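Local atomic coordinates of Exo-arabinanase (Penicillium chrysogenum, PDB entry 3A72), a protein that probably cleaves arabinobiose from the ends of alpha-1,5-linked arabinan chains as an exo-acting glycoside hydrolase, and binds arabinobiose. Residues A[262-271]-A[283-293]; A[325-333]-A[344-352]. All coordinates share one frame; numbering follows the deposited sequence.

Contact 1 of 2, residues A[262-271]-A[283-293]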
loop_
_atom_site.group_PDB
_atom_site.type_symbol
_atom_site.label_atom_id
_atom_site.label_comp_id
_atom_site.label_asym_id
_atom_site.label_seq_id
_atom_site.Cartn_x
_atom_site.Cartn_y
_atom_site.Cartn_z
ATOM N N THR A 262 -17.271 -6.209 -14.703
ATOM C CA THR A 262 -17.060 -5.924 -13.275
ATOM C C THR A 262 -16.495 -4.524 -13.155
ATOM O O THR A 262 -15.613 -4.114 -13.926
ATOM C CB THR A 262 -16.101 -6.953 -12.702
ATOM O OG1 THR A 262 -16.745 -8.224 -12.795
ATOM C CG2 THR A 262 -15.714 -6.688 -11.264
ATOM N N GLN A 263 -16.958 -3.781 -12.144
ATOM C CA GLN A 263 -16.539 -2.418 -11.906
ATOM C C GLN A 263 -15.801 -2.394 -10.568
ATOM O O GLN A 263 -16.430 -2.298 -9.495
ATOM C CB GLN A 263 -17.731 -1.484 -11.886
ATOM C CG GLN A 263 -18.342 -1.419 -13.291
ATOM C CD GLN A 263 -19.462 -0.415 -13.342
ATOM O OE1 GLN A 263 -19.266 0.798 -13.248
ATOM N NE2 GLN A 263 -20.672 -0.869 -13.456
ATOM N N PRO A 264 -14.489 -2.558 -10.584
ATOM C CA PRO A 264 -13.768 -2.714 -9.289
ATOM C C PRO A 264 -13.792 -1.417 -8.501
ATOM O O PRO A 264 -13.635 -0.318 -9.053
ATOM C CB PRO A 264 -12.359 -3.093 -9.704
ATOM C CG PRO A 264 -12.240 -2.843 -11.104
ATOM C CD PRO A 264 -13.577 -2.617 -11.729
ATOM N N THR A 265 -13.900 -1.547 -7.188
ATOM C CA THR A 265 -13.945 -0.391 -6.310
ATOM C C THR A 265 -13.086 -0.592 -5.076
ATOM O O THR A 265 -12.961 -1.717 -4.532
ATOM C CB THR A 265 -15.384 -0.037 -5.872
ATOM O OG1 THR A 265 -15.939 -1.136 -5.170
ATOM C CG2 THR A 265 -16.254 0.333 -7.050
ATOM N N SER A 266 -12.537 0.522 -4.610
ATOM C CA SER A 266 -11.839 0.741 -3.345
ATOM C C SER A 266 -10.396 0.194 -3.353
ATOM O O SER A 266 -10.074 -0.844 -3.957
ATOM C CB SER A 266 -12.571 0.176 -2.162
ATOM O OG SER A 266 -13.831 0.810 -1.963
ATOM N N SER A 267 -9.541 0.924 -2.612
ATOM C CA SER A 267 -8.284 0.435 -2.094
ATOM C C SER A 267 -7.495 -0.457 -3.037
ATOM O O SER A 267 -7.322 -1.652 -2.775
ATOM C CB SER A 267 -8.503 -0.269 -0.758
ATOM O OG SER A 267 -9.186 -1.501 -0.870
ATOM N N PRO A 268 -6.973 0.108 -4.103
ATOM C CA PRO A 268 -6.263 -0.717 -5.097
ATOM C C PRO A 268 -4.865 -1.091 -4.663
ATOM O O PRO A 268 -4.214 -0.439 -3.840
ATOM C CB PRO A 268 -6.168 0.235 -6.303
ATOM C CG PRO A 268 -6.041 1.607 -5.664
ATOM C CD PRO A 268 -6.983 1.542 -4.490
ATOM N N TYR A 269 -4.343 -2.124 -5.318
ATOM C CA TYR A 269 -2.927 -2.440 -5.282
ATOM C C TYR A 269 -2.538 -2.846 -6.702
ATOM O O TYR A 269 -3.314 -3.522 -7.376
ATOM C CB TYR A 269 -2.605 -3.541 -4.239
ATOM C CG TYR A 269 -1.196 -3.345 -3.677
ATOM C CD1 TYR A 269 -1.030 -2.686 -2.461
ATOM C CD2 TYR A 269 -0.044 -3.748 -4.351
ATOM C CE1 TYR A 269 0.219 -2.470 -1.935
ATOM C CE2 TYR A 269 1.201 -3.500 -3.837
ATOM C CZ TYR A 269 1.332 -2.871 -2.629
ATOM O OH TYR A 269 2.565 -2.594 -2.064
ATOM N N ALA A 270 -1.358 -2.467 -7.159
ATOM C CA ALA A 270 -0.889 -2.809 -8.510
ATOM C C ALA A 270 0.570 -3.271 -8.439
ATOM O O ALA A 270 1.373 -2.677 -7.709
ATOM C CB ALA A 270 -0.954 -1.627 -9.437
ATOM N N VAL A 271 0.895 -4.251 -9.251
ATOM C CA VAL A 271 2.238 -4.789 -9.433
ATOM C C VAL A 271 2.419 -5.123 -10.930
ATOM O O VAL A 271 1.456 -5.134 -11.681
ATOM C CB VAL A 271 2.487 -6.040 -8.556
ATOM C CG1 VAL A 271 2.469 -5.661 -7.102
ATOM C CG2 VAL A 271 1.510 -7.158 -8.882
ATOM N N ILE A 283 -0.910 -6.409 -12.696
ATOM C CA ILE A 283 -1.909 -7.147 -11.905
ATOM C C ILE A 283 -2.427 -6.195 -10.849
ATOM O O ILE A 283 -1.629 -5.573 -10.112
ATOM C CB ILE A 283 -1.305 -8.405 -11.316
ATOM C CG1 ILE A 283 -0.615 -9.252 -12.374
ATOM C CG2 ILE A 283 -2.411 -9.204 -10.574
ATOM C CD1 ILE A 283 0.097 -10.462 -11.799
ATOM N N VAL A 284 -3.746 -6.046 -10.775
ATOM C CA VAL A 284 -4.418 -5.141 -9.876
ATOM C C VAL A 284 -5.426 -5.891 -9.016
ATOM O O VAL A 284 -6.167 -6.790 -9.487
ATOM C CB VAL A 284 -5.121 -4.011 -10.672
ATOM C CG1 VAL A 284 -6.192 -3.256 -9.848
ATOM C CG2 VAL A 284 -4.083 -3.042 -11.191
ATOM N N SER A 285 -5.474 -5.511 -7.738
ATOM C CA SER A 285 -6.510 -5.906 -6.802
ATOM C C SER A 285 -7.293 -4.659 -6.383
ATOM O O SER A 285 -6.754 -3.546 -6.345
ATOM C CB SER A 285 -5.866 -6.543 -5.565
ATOM O OG SER A 285 -6.804 -6.936 -4.592
ATOM N N SER A 286 -8.554 -4.860 -6.032
ATOM C CA SER A 286 -9.380 -3.892 -5.367
ATOM C C SER A 286 -9.692 -4.407 -3.948
ATOM O O SER A 286 -9.383 -5.530 -3.607
ATOM C CB SER A 286 -10.705 -3.634 -6.077
ATOM O OG SER A 286 -11.567 -4.743 -5.809
ATOM N N GLY A 287 -10.329 -3.546 -3.141
ATOM C CA GLY A 287 -10.728 -3.973 -1.798
ATOM C C GLY A 287 -12.061 -4.699 -1.777
ATOM O O GLY A 287 -12.459 -5.197 -0.704
ATOM N N THR A 288 -12.800 -4.725 -2.874
ATOM C CA THR A 288 -14.174 -5.235 -2.869
ATOM C C THR A 288 -14.276 -6.595 -3.519
ATOM O O THR A 288 -15.073 -7.414 -3.115
ATOM C CB THR A 288 -15.094 -4.216 -3.579
ATOM O OG1 THR A 288 -14.942 -2.964 -2.917
ATOM C CG2 THR A 288 -16.572 -4.621 -3.492
ATOM N N GLN A 289 -13.493 -6.830 -4.568
ATOM C CA GLN A 289 -13.539 -8.048 -5.344
ATOM C C GLN A 289 -12.473 -9.032 -4.854
ATOM O O GLN A 289 -11.359 -8.665 -4.484
ATOM C CB GLN A 289 -13.309 -7.701 -6.832
ATOM C CG GLN A 289 -14.556 -7.105 -7.501
ATOM C CD GLN A 289 -14.864 -5.703 -7.101
ATOM O OE1 GLN A 289 -13.999 -4.816 -6.937
ATOM N NE2 GLN A 289 -16.153 -5.447 -6.937
ATOM N N GLY A 290 -12.813 -10.315 -4.896
ATOM C CA GLY A 290 -11.863 -11.370 -4.625
ATOM C C GLY A 290 -10.980 -11.774 -5.794
ATOM O O GLY A 290 -9.876 -12.287 -5.587
ATOM N N THR A 291 -11.446 -11.535 -7.004
ATOM C CA THR A 291 -10.734 -11.783 -8.241
ATOM C C THR A 291 -9.571 -10.817 -8.389
ATOM O O THR A 291 -9.364 -9.917 -7.575
ATOM C CB THR A 291 -11.737 -11.658 -9.398
ATOM O OG1 THR A 291 -12.346 -10.402 -9.217
ATOM C CG2 THR A 291 -12.758 -12.769 -9.397
ATOM N N LEU A 292 -8.807 -11.007 -9.461
ATOM C CA LEU A 292 -7.742 -10.088 -9.851
ATOM C C LEU A 292 -8.008 -9.568 -11.239
ATOM O O LEU A 292 -8.771 -10.168 -12.023
ATOM C CB LEU A 292 -6.360 -10.753 -9.794
ATOM C CG LEU A 292 -5.889 -11.128 -8.374
ATOM C CD1 LEU A 292 -4.705 -12.092 -8.496
ATOM C CD2 LEU A 292 -5.492 -9.923 -7.563
ATOM N N PHE A 293 -7.357 -8.459 -11.602
ATOM C CA PHE A 293 -7.523 -7.792 -12.880
ATOM C C PHE A 293 -6.158 -7.661 -13.526
ATOM O O PHE A 293 -5.254 -7.110 -12.904
ATOM C CB PHE A 293 -8.215 -6.430 -12.686
ATOM C CG PHE A 293 -9.480 -6.571 -11.892
ATOM C CD1 PHE A 293 -10.656 -7.003 -12.535
ATOM C CD2 PHE A 293 -9.500 -6.368 -10.536
ATOM C CE1 PHE A 293 -11.787 -7.255 -11.776
ATOM C CE2 PHE A 293 -10.636 -6.615 -9.807
ATOM C CZ PHE A 293 -11.785 -7.031 -10.425
HETATM O O HOH W 1 -17.549 -2.903 -6.438
HETATM O O HOH W 2 -6.443 -4.465 -3.212
#
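Gln289 OE1 is gripped from opposite faces of its amide plane: Ser286 OG donates to it at 2.7 Å, and the backbone Thr265 N reaches it at 3.3 Å. The clasp belongs to a beta-propeller blade, where it fastens the loop following the second strand, 281-285, to the chain that leads into the first strand, 269-273. Glutamine suits the place because its chain is long enough to fold back, bent at chi2 (73°), and its amide offers both polarities: the oxygen takes the two bonds, while NE2 donates at 2.9 Å to water 1, which also bonds Thr265 OG1. Ser286 OG also plays two parts, accepting from Thr288 N in an ST turn and donating to the glutamine. Beyond that turn, Thr288 OG1 donates to Thr265 O at 2.8 Å, coming from above the carbonyl plane. Gly287 N bonds Ser266 O at 2.8 Å, and because this residue carries no CB, Ser267 OG can approach Gly287 CA to 3.1 Å. That hydroxyl has its hydrogen-bond partner elsewhere, at Thr315 N, and Ser267 N is bound by Glu223. Beside these bonds Pro264 sets CG over the centre of the Phe293 ring, 4.3 Å from the ring centroid and only 10° off the normal, a CH-pi contact; Thr262 CG2 approaches the same ring obliquely. Further on, the chains become a regular antiparallel hairpin. Tyr269 with Ser285 and Val271 with Ile283 form hydrogen-bonded pairs, two backbone bonds each. Between them sits a non-hydrogen-bonded pair in which the small Ala270 fits against Phe219 and Val221, while Ala270 CB meets Val284 CG2 at 3.9 Å.

Contact 2 of 2, residues A[325-333]-A[344-352]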
loop_
_atom_site.group_PDB
_atom_site.type_symbol
_atom_site.label_atom_id
_atom_site.label_comp_id
_atom_site.label_asym_id
_atom_site.label_seq_id
_atom_site.Cartn_x
_atom_site.Cartn_y
_atom_site.Cartn_z
ATOM N N GLY A 325 12.427 -15.107 -12.215
ATOM C CA GLY A 325 12.143 -13.963 -13.064
ATOM C C GLY A 325 10.734 -13.432 -12.951
ATOM O O GLY A 325 10.166 -12.952 -13.950
ATOM N N GLY A 326 10.125 -13.518 -11.782
ATOM C CA GLY A 326 8.791 -12.943 -11.558
ATOM C C GLY A 326 7.630 -13.892 -11.721
ATOM O O GLY A 326 6.522 -13.478 -11.996
ATOM N N ARG A 327 7.888 -15.177 -11.513
ATOM C CA ARG A 327 6.889 -16.190 -11.763
ATOM C C ARG A 327 5.750 -16.285 -10.737
ATOM O O ARG A 327 4.677 -16.745 -11.097
ATOM C CB ARG A 327 7.636 -17.552 -11.813
ATOM C CG ARG A 327 6.668 -18.715 -12.103
ATOM C CD ARG A 327 7.499 -19.989 -12.449
ATOM N NE ARG A 327 6.551 -21.121 -12.469
ATOM C CZ ARG A 327 6.963 -22.372 -12.660
ATOM N NH1 ARG A 327 8.216 -22.644 -12.919
ATOM N NH2 ARG A 327 6.049 -23.317 -12.611
ATOM N N TYR A 328 5.977 -15.925 -9.487
ATOM C CA TYR A 328 5.007 -16.184 -8.407
ATOM C C TYR A 328 4.492 -14.869 -7.848
ATOM O O TYR A 328 5.217 -13.916 -7.614
ATOM C CB TYR A 328 5.689 -17.020 -7.316
ATOM C CG TYR A 328 6.067 -18.400 -7.806
ATOM C CD1 TYR A 328 5.131 -19.418 -7.866
ATOM C CD2 TYR A 328 7.356 -18.624 -8.288
ATOM C CE1 TYR A 328 5.462 -20.668 -8.327
ATOM C CE2 TYR A 328 7.691 -19.908 -8.746
ATOM C CZ TYR A 328 6.746 -20.897 -8.764
ATOM O OH TYR A 328 7.055 -22.149 -9.248
ATOM N N LEU A 329 3.162 -14.863 -7.596
ATOM C CA LEU A 329 2.463 -13.721 -7.050
ATOM C C LEU A 329 1.949 -13.984 -5.627
ATOM O O LEU A 329 1.169 -14.928 -5.422
ATOM C CB LEU A 329 1.250 -13.412 -7.928
ATOM C CG LEU A 329 0.389 -12.210 -7.490
ATOM C CD1 LEU A 329 1.119 -10.896 -7.690
ATOM C CD2 LEU A 329 -0.936 -12.235 -8.220
ATOM N N VAL A 330 2.327 -13.156 -4.679
ATOM C CA VAL A 330 1.747 -13.102 -3.335
ATOM C C VAL A 330 0.501 -12.256 -3.371
ATOM O O VAL A 330 0.495 -11.143 -3.923
ATOM C CB VAL A 330 2.774 -12.500 -2.388
ATOM C CG1 VAL A 330 2.173 -11.925 -1.121
ATOM C CG2 VAL A 330 3.851 -13.528 -2.024
ATOM N N VAL A 331 -0.564 -12.779 -2.740
ATOM C CA VAL A 331 -1.822 -12.087 -2.546
ATOM C C VAL A 331 -2.129 -12.170 -1.042
ATOM O O VAL A 331 -2.347 -13.262 -0.521
ATOM C CB VAL A 331 -2.976 -12.674 -3.393
ATOM C CG1 VAL A 331 -4.179 -11.771 -3.280
ATOM C CG2 VAL A 331 -2.548 -12.907 -4.813
ATOM N N ASN A 332 -2.090 -11.038 -0.348
ATOM C CA ASN A 332 -2.029 -10.997 1.127
ATOM C C ASN A 332 -3.146 -10.143 1.656
ATOM O O ASN A 332 -3.183 -8.924 1.359
ATOM C CB ASN A 332 -0.665 -10.435 1.486
ATOM C CG ASN A 332 -0.365 -10.073 2.902
ATOM O OD1 ASN A 332 -0.978 -10.572 3.928
ATOM N ND2 ASN A 332 0.519 -9.212 3.102
ATOM N N SER A 333 -4.061 -10.717 2.413
ATOM C CA SER A 333 -5.147 -9.989 3.049
ATOM C C SER A 333 -4.933 -9.897 4.562
ATOM O O SER A 333 -4.364 -10.804 5.188
ATOM C CB SER A 333 -6.505 -10.704 2.785
ATOM O OG SER A 333 -7.560 -9.935 3.360
ATOM N N VAL A 344 -4.777 -12.400 9.168
ATOM C CA VAL A 344 -3.792 -12.090 8.148
ATOM C C VAL A 344 -3.425 -13.386 7.460
ATOM O O VAL A 344 -2.982 -14.332 8.112
ATOM C CB VAL A 344 -2.545 -11.408 8.748
ATOM C CG1 VAL A 344 -1.641 -10.979 7.605
ATOM C CG2 VAL A 344 -2.936 -10.241 9.629
ATOM N N SER A 345 -3.623 -13.435 6.138
ATOM C CA SER A 345 -3.392 -14.639 5.347
ATOM C C SER A 345 -2.688 -14.275 4.045
ATOM O O SER A 345 -2.662 -13.126 3.600
ATOM C CB SER A 345 -4.680 -15.390 5.099
ATOM O OG SER A 345 -5.559 -14.690 4.278
ATOM N N VAL A 346 -2.178 -15.322 3.386
ATOM C CA VAL A 346 -1.508 -15.147 2.129
ATOM C C VAL A 346 -1.699 -16.377 1.240
ATOM O O VAL A 346 -1.708 -17.514 1.708
ATOM C CB VAL A 346 0.000 -14.869 2.370
ATOM C CG1 VAL A 346 0.698 -16.037 3.038
ATOM C CG2 VAL A 346 0.722 -14.468 1.102
ATOM N N SER A 347 -1.855 -16.080 -0.061
ATOM C CA SER A 347 -1.805 -17.100 -1.108
ATOM C C SER A 347 -0.663 -16.749 -2.066
ATOM O O SER A 347 -0.284 -15.593 -2.181
ATOM C CB SER A 347 -3.121 -17.181 -1.848
ATOM O OG SER A 347 -4.207 -17.507 -0.995
ATOM N N VAL A 348 -0.160 -17.785 -2.747
ATOM C CA VAL A 348 0.845 -17.617 -3.787
ATOM C C VAL A 348 0.307 -18.282 -5.025
ATOM O O VAL A 348 -0.109 -19.445 -4.985
ATOM C CB VAL A 348 2.204 -18.213 -3.361
ATOM C CG1 VAL A 348 3.225 -18.060 -4.491
ATOM C CG2 VAL A 348 2.725 -17.525 -2.114
ATOM N N MET A 349 0.302 -17.559 -6.136
ATOM C CA MET A 349 -0.149 -18.034 -7.407
ATOM C C MET A 349 0.993 -18.178 -8.367
ATOM O O MET A 349 1.920 -17.384 -8.403
ATOM C CB MET A 349 -1.196 -17.017 -8.003
ATOM C CG MET A 349 -2.363 -16.744 -7.071
ATOM S SD MET A 349 -3.468 -15.485 -7.694
ATOM C CE MET A 349 -4.289 -16.355 -9.020
ATOM N N ASP A 350 0.914 -19.234 -9.216
ATOM C CA ASP A 350 1.925 -19.528 -10.237
ATOM C C ASP A 350 1.534 -18.834 -11.512
ATOM O O ASP A 350 0.632 -19.298 -12.225
ATOM C CB ASP A 350 2.064 -21.030 -10.427
ATOM C CG ASP A 350 3.145 -21.393 -11.421
ATOM O OD1 ASP A 350 3.760 -20.497 -12.031
ATOM O OD2 ASP A 350 3.442 -22.641 -11.537
ATOM N N LEU A 351 2.172 -17.707 -11.809
ATOM C CA LEU A 351 1.851 -16.884 -12.980
ATOM C C LEU A 351 2.174 -17.594 -14.286
ATOM O O LEU A 351 1.601 -17.212 -15.339
ATOM C CB LEU A 351 2.528 -15.527 -12.895
ATOM C CG LEU A 351 2.126 -14.705 -11.638
ATOM C CD1 LEU A 351 2.994 -13.431 -11.574
ATOM C CD2 LEU A 351 0.656 -14.427 -11.596
ATOM N N LYS A 352 3.038 -18.600 -14.262
ATOM C CA LYS A 352 3.275 -19.416 -15.459
ATOM C C LYS A 352 1.964 -20.080 -15.887
ATOM O O LYS A 352 1.736 -20.264 -17.115
ATOM C CB LYS A 352 4.384 -20.432 -15.231
ATOM C CG LYS A 352 4.819 -21.177 -16.506
ATOM C CD LYS A 352 6.041 -22.061 -16.195
ATOM C CE LYS A 352 6.490 -22.974 -17.340
ATOM N NZ LYS A 352 7.954 -23.330 -17.218
HETATM O O HOH W 3 4.682 -23.972 -9.298
#
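Arg327 and Asp350 form a side-on salt bridge in an antiparallel hairpin of a four-stranded blade, at the end away from the hairpin's turn, and the arginine can be traced outward atom by atom. From CB the chain runs extended as far as NE, with CG anti to the backbone N (chi1 -179°), which carries CG and the atoms beyond it to Asp350 and Lys352. CG lies over the rim of the Tyr328 ring and also comes within 3.4 Å of Asp350 OD1; CD then passes 4.2 Å from Lys352 CB. NE donates to Asp350 OD1 at 2.9 Å almost dead straight (176°), and NH2 reaches Asp350 OD2 at an equal 2.9 Å. The flat guanidinium is sandwiched, Tyr328 OH over one face and Lys352 CD over the other, 3.7 Å from Arg327 CZ. NH1 is 4.4 Å from Lys352 NZ, the two not in contact. Aspartate suits its place because it is also the N-cap of helix 351-354: OD1 accepts from Lys352 N on the face away from the arginine NE, while OD2 takes a bond from water 3, which also bonds Tyr328 OH. Behind this cluster runs a ladder of backbone bonds through three hydrogen-bonded pairs, Leu329 with Met349, Val331 with Ser347 and Ser333 with Ser345. Flexible Met349 lays SD beside Leu329 CD2 and Val331 CG2, whereas on the other face the branched Val330 CG1 abuts Val346 CG2 at 3.7 Å. The hydroxyls of Ser345 and Ser347 turn to Glu310, and Ser347 OG also bonds Asn8 N. Strand 6-10 pairs antiparallel with 344-350 as the outermost strand, so the chain's beginning completes the blade made by its end, the "Velcro" closure typical of beta-propellers.

In the fold
Contacts 1 and 2 are hairpins of adjacent blades in a six-bladed beta-propeller, following one another in series along the chain, with their centres 15 Å apart. Hydrocarbon and sulfur atoms join them: Leu292 CD1 of contact 1 packs against Met349 SD of contact 2 at 3.7 Å, and Val271 CG2 meets Leu329 CD1 at 3.9 Å. Large apolar residues facing one another between blades fill the interface without demanding matched polar partners. The two differ in their relation to the bound arabinobiose. The Ser267 side chain of contact 1 is about 7 Å from an arabinofuranose unit, whereas the Ser333 side chain of contact 2 is about 13 Å from one.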